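Local coordinates for protein type VI secretion system component (Escherichia coli O6, PDB 2P5Z) that is a component of the type VI secretion system, resembles the T4 phage tail proteins gp27 and gp5, and probably forms part of the cell-puncturing device, at residues E304-N308 with Y371-L377; G183-R187 with I199-D204; N234-S238 with Q310-K314. All blocks are in the same frame, centred on the assembly; numbering follows the deposited sequence.

Contact 1: E304-N308 with Y371-L377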
loop_
_atom_site.group_PDB
_atom_site.type_symbol
_atom_site.label_atom_id
_atom_site.label_comp_id
_atom_site.label_asym_id
_atom_site.label_seq_id
_atom_site.Cartn_x
_atom_site.Cartn_y
_atom_site.Cartn_z
ATOM N N GLU A 304 5.691 -4.166 25.863
ATOM C CA GLU A 304 4.807 -5.326 25.833
ATOM C C GLU A 304 4.332 -5.650 24.408
ATOM O O GLU A 304 4.156 -6.820 24.055
ATOM C CB GLU A 304 3.605 -5.119 26.757
ATOM C CG GLU A 304 3.931 -5.073 28.248
ATOM C CD GLU A 304 2.694 -5.196 29.155
ATOM O OE1 GLU A 304 1.579 -5.503 28.667
ATOM O OE2 GLU A 304 2.837 -4.994 30.377
ATOM N N ARG A 305 4.147 -4.615 23.593
ATOM C CA ARG A 305 3.772 -4.778 22.193
ATOM C C ARG A 305 4.915 -5.390 21.379
ATOM O O ARG A 305 4.666 -6.165 20.458
ATOM C CB ARG A 305 3.334 -3.432 21.592
ATOM C CG ARG A 305 2.546 -3.534 20.287
ATOM C CD ARG A 305 2.277 -2.159 19.658
ATOM N NE ARG A 305 1.396 -1.326 20.485
ATOM C CZ ARG A 305 1.696 -0.113 20.949
ATOM N NH1 ARG A 305 0.812 0.532 21.697
ATOM N NH2 ARG A 305 2.863 0.462 20.670
ATOM N N TYR A 306 6.158 -5.042 21.724
ATOM C CA TYR A 306 7.346 -5.628 21.079
ATOM C C TYR A 306 7.491 -7.101 21.431
ATOM O O TYR A 306 7.776 -7.923 20.559
ATOM C CB TYR A 306 8.632 -4.871 21.432
ATOM C CG TYR A 306 8.851 -3.620 20.606
ATOM C CD1 TYR A 306 8.483 -3.576 19.256
ATOM C CD2 TYR A 306 9.441 -2.482 21.166
ATOM C CE1 TYR A 306 8.684 -2.426 18.489
ATOM C CE2 TYR A 306 9.651 -1.332 20.409
ATOM C CZ TYR A 306 9.271 -1.313 19.073
ATOM O OH TYR A 306 9.477 -0.178 18.319
ATOM N N LEU A 307 7.266 -7.419 22.704
ATOM C CA LEU A 307 7.245 -8.793 23.192
ATOM C C LEU A 307 6.123 -9.621 22.529
ATOM O O LEU A 307 6.319 -10.803 22.226
ATOM C CB LEU A 307 7.115 -8.805 24.717
ATOM C CG LEU A 307 8.381 -8.928 25.591
ATOM C CD1 LEU A 307 9.662 -8.392 24.946
ATOM C CD2 LEU A 307 8.169 -8.294 26.968
ATOM N N ASN A 308 4.976 -8.986 22.281
ATOM C CA ASN A 308 3.865 -9.613 21.571
ATOM C C ASN A 308 4.250 -10.137 20.189
ATOM O O ASN A 308 3.914 -11.263 19.837
ATOM C CB ASN A 308 2.649 -8.664 21.466
ATOM C CG ASN A 308 1.658 -8.839 22.624
ATOM O OD1 ASN A 308 0.541 -9.332 22.436
ATOM N ND2 ASN A 308 2.077 -8.455 23.834
ATOM N N TYR A 371 4.389 -9.681 30.989
ATOM C CA TYR A 371 3.696 -8.917 29.938
ATOM C C TYR A 371 2.341 -9.515 29.587
ATOM O O TYR A 371 2.043 -10.634 29.986
ATOM C CB TYR A 371 4.546 -8.707 28.681
ATOM C CG TYR A 371 4.676 -9.865 27.726
ATOM C CD1 TYR A 371 5.525 -10.929 28.010
ATOM C CD2 TYR A 371 4.011 -9.864 26.506
ATOM C CE1 TYR A 371 5.677 -11.978 27.128
ATOM C CE2 TYR A 371 4.160 -10.912 25.613
ATOM C CZ TYR A 371 4.997 -11.969 25.934
ATOM O OH TYR A 371 5.166 -13.024 25.063
ATOM N N GLY A 372 1.525 -8.753 28.854
ATOM C CA GLY A 372 0.183 -9.185 28.441
ATOM C C GLY A 372 -0.066 -8.948 26.961
ATOM O O GLY A 372 0.831 -8.486 26.244
ATOM N N TYR A 373 -1.272 -9.274 26.490
ATOM C CA TYR A 373 -1.613 -9.046 25.084
ATOM C C TYR A 373 -1.765 -7.554 24.828
ATOM O O TYR A 373 -2.285 -6.836 25.677
ATOM C CB TYR A 373 -2.891 -9.796 24.654
ATOM C CG TYR A 373 -3.343 -9.415 23.255
ATOM C CD1 TYR A 373 -2.703 -9.919 22.125
ATOM C CD2 TYR A 373 -4.378 -8.502 23.065
ATOM C CE1 TYR A 373 -3.105 -9.532 20.842
ATOM C CE2 TYR A 373 -4.772 -8.114 21.805
ATOM C CZ TYR A 373 -4.143 -8.626 20.701
ATOM O OH TYR A 373 -4.578 -8.206 19.463
ATOM N N ARG A 374 -1.290 -7.104 23.667
ATOM C CA ARG A 374 -1.412 -5.724 23.225
ATOM C C ARG A 374 -1.639 -5.745 21.717
ATOM O O ARG A 374 -0.911 -6.429 21.000
ATOM C CB ARG A 374 -0.125 -4.924 23.506
ATOM C CG ARG A 374 0.299 -4.788 24.967
ATOM C CD ARG A 374 -0.680 -3.982 25.823
ATOM N NE ARG A 374 -0.487 -4.294 27.238
ATOM C CZ ARG A 374 -1.428 -4.183 28.171
ATOM N NH1 ARG A 374 -2.666 -3.771 27.850
ATOM N NH2 ARG A 374 -1.138 -4.503 29.433
ATOM N N PRO A 375 -2.635 -4.993 21.222
ATOM C CA PRO A 375 -2.926 -4.965 19.794
ATOM C C PRO A 375 -1.929 -4.134 19.019
ATOM O O PRO A 375 -1.183 -3.353 19.606
ATOM C CB PRO A 375 -4.310 -4.295 19.721
ATOM C CG PRO A 375 -4.778 -4.162 21.123
ATOM C CD PRO A 375 -3.579 -4.166 21.986
ATOM N N ALA A 376 -1.931 -4.302 17.703
ATOM C CA ALA A 376 -1.132 -3.469 16.835
ATOM C C ALA A 376 -1.585 -2.003 16.923
ATOM O O ALA A 376 -2.778 -1.689 17.022
ATOM C CB ALA A 376 -1.194 -3.981 15.377
ATOM N N LEU A 377 -0.590 -1.129 16.905
ATOM C CA LEU A 377 -0.739 0.300 16.980
ATOM C C LEU A 377 -1.289 0.792 15.639
ATOM O O LEU A 377 -0.639 0.615 14.617
ATOM C CB LEU A 377 0.664 0.844 17.221
ATOM C CG LEU A 377 1.066 2.178 17.835
ATOM C CD1 LEU A 377 1.151 3.246 16.748
ATOM C CD2 LEU A 377 0.130 2.562 18.965
HETATM O O HOH W 1 -0.900 -1.879 21.839
HETATM O O HOH W 2 4.867 -12.909 21.909
#
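The last turn and a half of helix 298-308 lies against the extended loop 371-377, and side chains of the helix meet the polar backbone of the loop. Asn308 does this most completely. Asn308 ND2 gives hydrogen bonds to Gly372 O (2.7 Å) and, within the helix, to Glu304 O (2.7 Å). Asn308 OD1 accepts from Arg374 N (3.1 Å). Both ends of the amide are thus used, and the loop is held on either side of Tyr373. Tyr373 N itself bonds to Tyr208 OH.

Glu304 OE1 forms a salt bridge with Arg374, accepting hydrogen bonds from Arg374 NE (2.8 Å) and Arg374 NH2 (3.0 Å). A weak bond from Gly372 N to the same Glu304 OE1 (3.3 Å) adds a third donor. Arg374 NH1 turns elsewhere, to the carbonyls of Gly183 and Asp203. Arg305 NE reaches Pro375 O only weakly (3.4 Å). Water 1 improves the link: it accepts from Arg305 NE (2.7 Å) and donates to Pro375 O (2.7 Å). Arg305 NH1 bonds to Ser180 O on helix 171-182.

Packing closes both ends of the loop. Leu307 CB sits over the face of the Tyr371 ring at the start, in a CH-pi contact 3.8 Å from its centroid. Leu377 CD2 lies over one face of the Arg305 guanidinium at the finish, 3.5 Å from Arg305 NH1.

Side-chain-to-backbone bonds and a buried salt bridge fix this irregular connection to the C-terminal end of helix 298-308, on the path from strand 359-366 to the OB-fold region that starts with strand 387-391.

Contact 2: G183-R187 with I199-D204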
loop_
_atom_site.group_PDB
_atom_site.type_symbol
_atom_site.label_atom_id
_atom_site.label_comp_id
_atom_site.label_asym_id
_atom_site.label_seq_id
_atom_site.Cartn_x
_atom_site.Cartn_y
_atom_site.Cartn_z
ATOM N N GLY A 183 -3.241 0.582 24.783
ATOM C CA GLY A 183 -3.066 -0.852 24.982
ATOM C C GLY A 183 -4.254 -1.597 25.561
ATOM O O GLY A 183 -4.080 -2.631 26.208
ATOM N N ILE A 184 -5.457 -1.068 25.351
ATOM C CA ILE A 184 -6.680 -1.762 25.747
ATOM C C ILE A 184 -7.052 -2.688 24.595
ATOM O O ILE A 184 -6.862 -2.355 23.422
ATOM C CB ILE A 184 -7.856 -0.767 26.049
ATOM C CG1 ILE A 184 -7.603 0.001 27.344
ATOM C CG2 ILE A 184 -9.209 -1.477 26.207
ATOM C CD1 ILE A 184 -8.582 1.154 27.558
ATOM N N TRP A 185 -7.558 -3.864 24.930
ATOM C CA TRP A 185 -7.971 -4.801 23.910
ATOM C C TRP A 185 -9.374 -5.307 24.139
ATOM O O TRP A 185 -9.915 -5.206 25.242
ATOM C CB TRP A 185 -6.996 -5.970 23.805
ATOM C CG TRP A 185 -6.734 -6.706 25.068
ATOM C CD1 TRP A 185 -5.790 -6.407 26.007
ATOM C CD2 TRP A 185 -7.380 -7.898 25.515
ATOM N NE1 TRP A 185 -5.823 -7.329 27.028
ATOM C CE2 TRP A 185 -6.791 -8.257 26.751
ATOM C CE3 TRP A 185 -8.411 -8.689 25.005
ATOM C CZ2 TRP A 185 -7.190 -9.381 27.479
ATOM C CZ3 TRP A 185 -8.813 -9.819 25.737
ATOM C CH2 TRP A 185 -8.202 -10.149 26.958
ATOM N N PHE A 186 -9.956 -5.857 23.087
ATOM C CA PHE A 186 -11.265 -6.448 23.215
ATOM C C PHE A 186 -11.446 -7.831 22.568
ATOM O O PHE A 186 -10.705 -8.226 21.656
ATOM C CB PHE A 186 -12.355 -5.480 22.739
ATOM C CG PHE A 186 -12.224 -5.037 21.311
ATOM C CD1 PHE A 186 -11.432 -3.945 20.973
ATOM C CD2 PHE A 186 -12.939 -5.679 20.306
ATOM C CE1 PHE A 186 -11.341 -3.509 19.645
ATOM C CE2 PHE A 186 -12.854 -5.254 18.966
ATOM C CZ PHE A 186 -12.076 -4.147 18.643
ATOM N N ARG A 187 -12.461 -8.539 23.050
ATOM C CA ARG A 187 -12.937 -9.736 22.402
ATOM C C ARG A 187 -14.449 -9.763 22.408
ATOM O O ARG A 187 -15.097 -8.974 23.098
ATOM C CB ARG A 187 -12.407 -10.981 23.108
ATOM C CG ARG A 187 -13.003 -11.261 24.460
ATOM C CD ARG A 187 -12.117 -12.257 25.156
ATOM N NE ARG A 187 -12.582 -12.587 26.493
ATOM C CZ ARG A 187 -13.447 -13.553 26.760
ATOM N NH1 ARG A 187 -13.954 -14.295 25.775
ATOM N NH2 ARG A 187 -13.809 -13.768 28.018
ATOM N N ILE A 199 -19.213 -7.042 23.277
ATOM C CA ILE A 199 -17.806 -6.609 23.247
ATOM C C ILE A 199 -17.233 -6.465 24.648
ATOM O O ILE A 199 -17.715 -5.681 25.441
ATOM C CB ILE A 199 -17.666 -5.217 22.604
ATOM C CG1 ILE A 199 -18.411 -5.152 21.266
ATOM C CG2 ILE A 199 -16.194 -4.827 22.471
ATOM C CD1 ILE A 199 -18.636 -3.747 20.786
ATOM N N GLU A 200 -16.181 -7.191 24.970
ATOM C CA GLU A 200 -15.629 -7.056 26.289
ATOM C C GLU A 200 -14.264 -6.472 26.183
ATOM O O GLU A 200 -13.430 -7.009 25.474
ATOM C CB GLU A 200 -15.586 -8.406 26.995
ATOM C CG GLU A 200 -16.912 -9.145 26.910
ATOM C CD GLU A 200 -16.955 -10.368 27.771
ATOM O OE1 GLU A 200 -15.873 -10.844 28.182
ATOM O OE2 GLU A 200 -18.084 -10.851 28.031
ATOM N N PHE A 201 -14.034 -5.376 26.899
ATOM C CA PHE A 201 -12.754 -4.681 26.886
ATOM C C PHE A 201 -11.927 -5.064 28.102
ATOM O O PHE A 201 -12.471 -5.242 29.200
ATOM C CB PHE A 201 -12.957 -3.163 26.890
ATOM C CG PHE A 201 -13.753 -2.626 25.709
ATOM C CD1 PHE A 201 -13.107 -2.250 24.526
ATOM C CD2 PHE A 201 -15.127 -2.446 25.802
ATOM C CE1 PHE A 201 -13.815 -1.719 23.451
ATOM C CE2 PHE A 201 -15.845 -1.920 24.729
ATOM C CZ PHE A 201 -15.177 -1.550 23.544
ATOM N N TYR A 202 -10.612 -5.190 27.911
ATOM C CA TYR A 202 -9.684 -5.519 28.996
ATOM C C TYR A 202 -8.345 -4.871 28.706
ATOM O O TYR A 202 -8.054 -4.548 27.550
ATOM C CB TYR A 202 -9.423 -7.027 29.083
ATOM C CG TYR A 202 -10.630 -7.902 29.247
ATOM C CD1 TYR A 202 -11.211 -8.095 30.497
ATOM C CD2 TYR A 202 -11.195 -8.532 28.154
ATOM C CE1 TYR A 202 -12.302 -8.913 30.655
ATOM C CE2 TYR A 202 -12.294 -9.332 28.296
ATOM C CZ TYR A 202 -12.844 -9.524 29.547
ATOM O OH TYR A 202 -13.961 -10.313 29.681
ATOM N N ASP A 203 -7.526 -4.729 29.748
ATOM C CA ASP A 203 -6.179 -4.200 29.619
ATOM C C ASP A 203 -5.072 -5.068 30.230
ATOM O O ASP A 203 -3.879 -4.712 30.153
ATOM C CB ASP A 203 -6.084 -2.745 30.111
ATOM C CG ASP A 203 -6.550 -2.538 31.564
ATOM O OD1 ASP A 203 -6.437 -3.449 32.410
ATOM O OD2 ASP A 203 -7.005 -1.404 31.869
ATOM N N ASP A 204 -5.453 -6.195 30.830
ATOM C CA ASP A 204 -4.450 -7.110 31.384
ATOM C C ASP A 204 -4.821 -8.590 31.302
ATOM O O ASP A 204 -5.926 -8.955 30.876
ATOM C CB ASP A 204 -4.097 -6.733 32.832
ATOM C CG ASP A 204 -5.150 -7.178 33.834
ATOM O OD1 ASP A 204 -6.357 -7.262 33.489
ATOM O OD2 ASP A 204 -4.769 -7.441 34.990
#
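Gly183 comes first, just after helix 171-182. With positive phi, it is the C-prime residue of the Schellman motif that ends this helix. Ile184 then turns the chain into the hairpin. Ile184 CG2 meets Phe201 CB at 4.2 Å, and its side chain also touches Leu179 of the helix.

At Trp185 the antiparallel ladder begins. Trp185 N bonds to Tyr202 O (2.8 Å), and Tyr202 N to Trp185 O (2.8 Å). Tyr202 CB lies over the six-membered ring of Trp185, 3.8 Å from its centroid, a CH-pi contact.

Phe186 faces Phe201 in a non-hydrogen-bonded pair. Phe186 CB packs on Phe201 CD1 (3.8 Å) and Ile199 CG2 (3.9 Å), on the sheet side covered by Leu179. Phe186 N bonds outward to Ser40.

Arg187 pairs with Glu200 through Arg187 N to Glu200 O (3.0 Å) and Glu200 N to Arg187 O (2.8 Å). Arg187 NH2 and Glu200 OE1, 3.6 Å apart, form a salt bridge by charge alone. Tyr202 OH gives Glu200 OE1 a very short bond (2.5 Å).

Both faces are aromatic. The Phe186 face is core; charges on the Trp185 face imply that it borders solvent at Arg187 and Glu200.

Contact 3: N234-S238 with Q310-K314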
loop_
_atom_site.group_PDB
_atom_site.type_symbol
_atom_site.label_atom_id
_atom_site.label_comp_id
_atom_site.label_asym_id
_atom_site.label_seq_id
_atom_site.Cartn_x
_atom_site.Cartn_y
_atom_site.Cartn_z
ATOM N N ASN A 234 3.554 -25.207 16.106
ATOM C CA ASN A 234 4.756 -24.555 15.611
ATOM C C ASN A 234 4.980 -23.152 16.206
ATOM O O ASN A 234 4.052 -22.527 16.735
ATOM C CB ASN A 234 4.741 -24.504 14.093
ATOM C CG ASN A 234 3.647 -23.622 13.552
ATOM O OD1 ASN A 234 3.893 -22.471 13.210
ATOM N ND2 ASN A 234 2.431 -24.155 13.463
ATOM N N THR A 235 6.224 -22.680 16.142
ATOM C CA THR A 235 6.603 -21.430 16.763
ATOM C C THR A 235 7.324 -20.569 15.771
ATOM O O THR A 235 7.812 -21.058 14.759
ATOM C CB THR A 235 7.617 -21.606 17.879
ATOM O OG1 THR A 235 8.826 -22.094 17.306
ATOM C CG2 THR A 235 7.130 -22.526 18.997
ATOM N N ALA A 236 7.398 -19.279 16.084
ATOM C CA ALA A 236 8.125 -18.313 15.275
ATOM C C ALA A 236 8.634 -17.231 16.208
ATOM O O ALA A 236 7.899 -16.749 17.077
ATOM C CB ALA A 236 7.233 -17.709 14.195
ATOM N N TYR A 237 9.900 -16.878 16.049
ATOM C CA TYR A 237 10.529 -15.891 16.906
ATOM C C TYR A 237 11.347 -15.036 16.007
ATOM O O TYR A 237 12.015 -15.531 15.099
ATOM C CB TYR A 237 11.441 -16.532 17.937
ATOM C CG TYR A 237 10.737 -17.319 19.010
ATOM C CD1 TYR A 237 10.390 -18.661 18.814
ATOM C CD2 TYR A 237 10.468 -16.752 20.242
ATOM C CE1 TYR A 237 9.761 -19.393 19.817
ATOM C CE2 TYR A 237 9.849 -17.487 21.248
ATOM C CZ TYR A 237 9.493 -18.796 21.021
ATOM O OH TYR A 237 8.871 -19.508 22.017
ATOM N N SER A 238 11.286 -13.737 16.239
ATOM C CA SER A 238 11.908 -12.808 15.325
ATOM C C SER A 238 12.763 -11.842 16.102
ATOM O O SER A 238 12.773 -11.860 17.335
ATOM C CB SER A 238 10.839 -12.062 14.530
ATOM O OG SER A 238 11.355 -11.684 13.267
ATOM N N GLN A 310 7.294 -10.683 19.066
ATOM C CA GLN A 310 8.588 -11.351 19.128
ATOM C C GLN A 310 8.428 -12.872 19.150
ATOM O O GLN A 310 9.359 -13.602 18.827
ATOM C CB GLN A 310 9.316 -10.933 20.405
ATOM C CG GLN A 310 10.832 -11.003 20.320
ATOM C CD GLN A 310 11.504 -10.889 21.672
ATOM O OE1 GLN A 310 12.695 -10.586 21.758
ATOM N NE2 GLN A 310 10.748 -11.140 22.739
ATOM N N ALA A 311 7.256 -13.342 19.565
ATOM C CA ALA A 311 7.026 -14.767 19.723
ATOM C C ALA A 311 5.639 -15.162 19.251
ATOM O O ALA A 311 4.678 -15.037 20.003
ATOM C CB ALA A 311 7.211 -15.165 21.165
ATOM N N ILE A 312 5.526 -15.656 18.022
ATOM C CA ILE A 312 4.234 -16.159 17.548
ATOM C C ILE A 312 4.107 -17.696 17.657
ATOM O O ILE A 312 4.928 -18.463 17.135
ATOM C CB ILE A 312 3.884 -15.645 16.125
ATOM C CG1 ILE A 312 3.966 -14.112 16.085
ATOM C CG2 ILE A 312 2.482 -16.073 15.731
ATOM C CD1 ILE A 312 3.935 -13.507 14.655
ATOM N N LEU A 313 3.066 -18.129 18.353
ATOM C CA LEU A 313 2.775 -19.532 18.493
ATOM C C LEU A 313 1.607 -19.896 17.584
ATOM O O LEU A 313 0.595 -19.192 17.556
ATOM C CB LEU A 313 2.437 -19.825 19.943
ATOM C CG LEU A 313 3.529 -19.344 20.900
ATOM C CD1 LEU A 313 3.250 -19.808 22.293
ATOM C CD2 LEU A 313 4.907 -19.836 20.486
ATOM N N LYS A 314 1.754 -20.977 16.818
ATOM C CA LYS A 314 0.681 -21.433 15.948
ATOM C C LYS A 314 0.306 -22.903 16.140
ATOM O O LYS A 314 1.000 -23.663 16.820
ATOM C CB LYS A 314 1.004 -21.169 14.489
ATOM C CG LYS A 314 1.007 -19.711 14.088
ATOM C CD LYS A 314 0.759 -19.580 12.593
ATOM C CE LYS A 314 1.451 -18.344 12.025
ATOM N NZ LYS A 314 2.946 -18.424 12.207
#
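Tyr237 lays its ring beside Ala311, with Tyr237 CE2 3.5 Å from Ala311 CB. Its hydroxyl end approaches the next residue on that face, Leu313, with Tyr237 OH 4.3 Å from Leu313 CD2. Thr235 completes this face: its CG2 lies 3.8 Å from Leu313 CD2.

The backbones pair in antiparallel register. Asn234 N bonds to Lys314 O (3.1 Å), and Lys314 N to Asn234 O (2.8 Å). Ile312 N bonds to Ala236 O (2.8 Å). The return bond, Ala236 N to Ile312 O (2.8 Å), is weak because its angle is poor. Ser238 N to Gln310 O (3.2 Å) extends the pairing by one more bond.

The other face carries Asn234, Ala236, Ile312 and Lys314. Ala236 CB and Ile312 CB are 4.4 Å apart. Asn234 OD1 lies 3.4 Å from Lys314 CB, while Asn234 ND2 bonds back to Gly232 O.

Helix 337-341 covers the Tyr237 and Leu313 side with Val338. Strand 311-317 is flanked on its other edge by strand 359-366, where Leu313 bonds to Ala364. Thr235, Ala236 and Tyr237 pair with an antiparallel strand of the second subunit, and Thr235 OG1 bonds to His96 N of that subunit, so the sheet continues across the interface.

Contacts 1 and 2 are buried and touch each other: Arg374 NH1 of contact 1 probably bonds to Gly183 O (2.4 Å) and Asp203 O (2.8 Å) of contact 2. Contact 3 is only partly buried and lies further from the chain centre, at a subunit interface. It shares no element with contact 1, but helix 298-308 runs directly into strand 311-317. Contacts 2 and 3 do not touch; their nearest atoms are about 15 Å apart. Both are antiparallel strand pairs, in different sheets. Contact 1 relies instead on side chains bonding to a loop backbone. Contact 2 is rich in aromatic rings, whereas contact 3 has one.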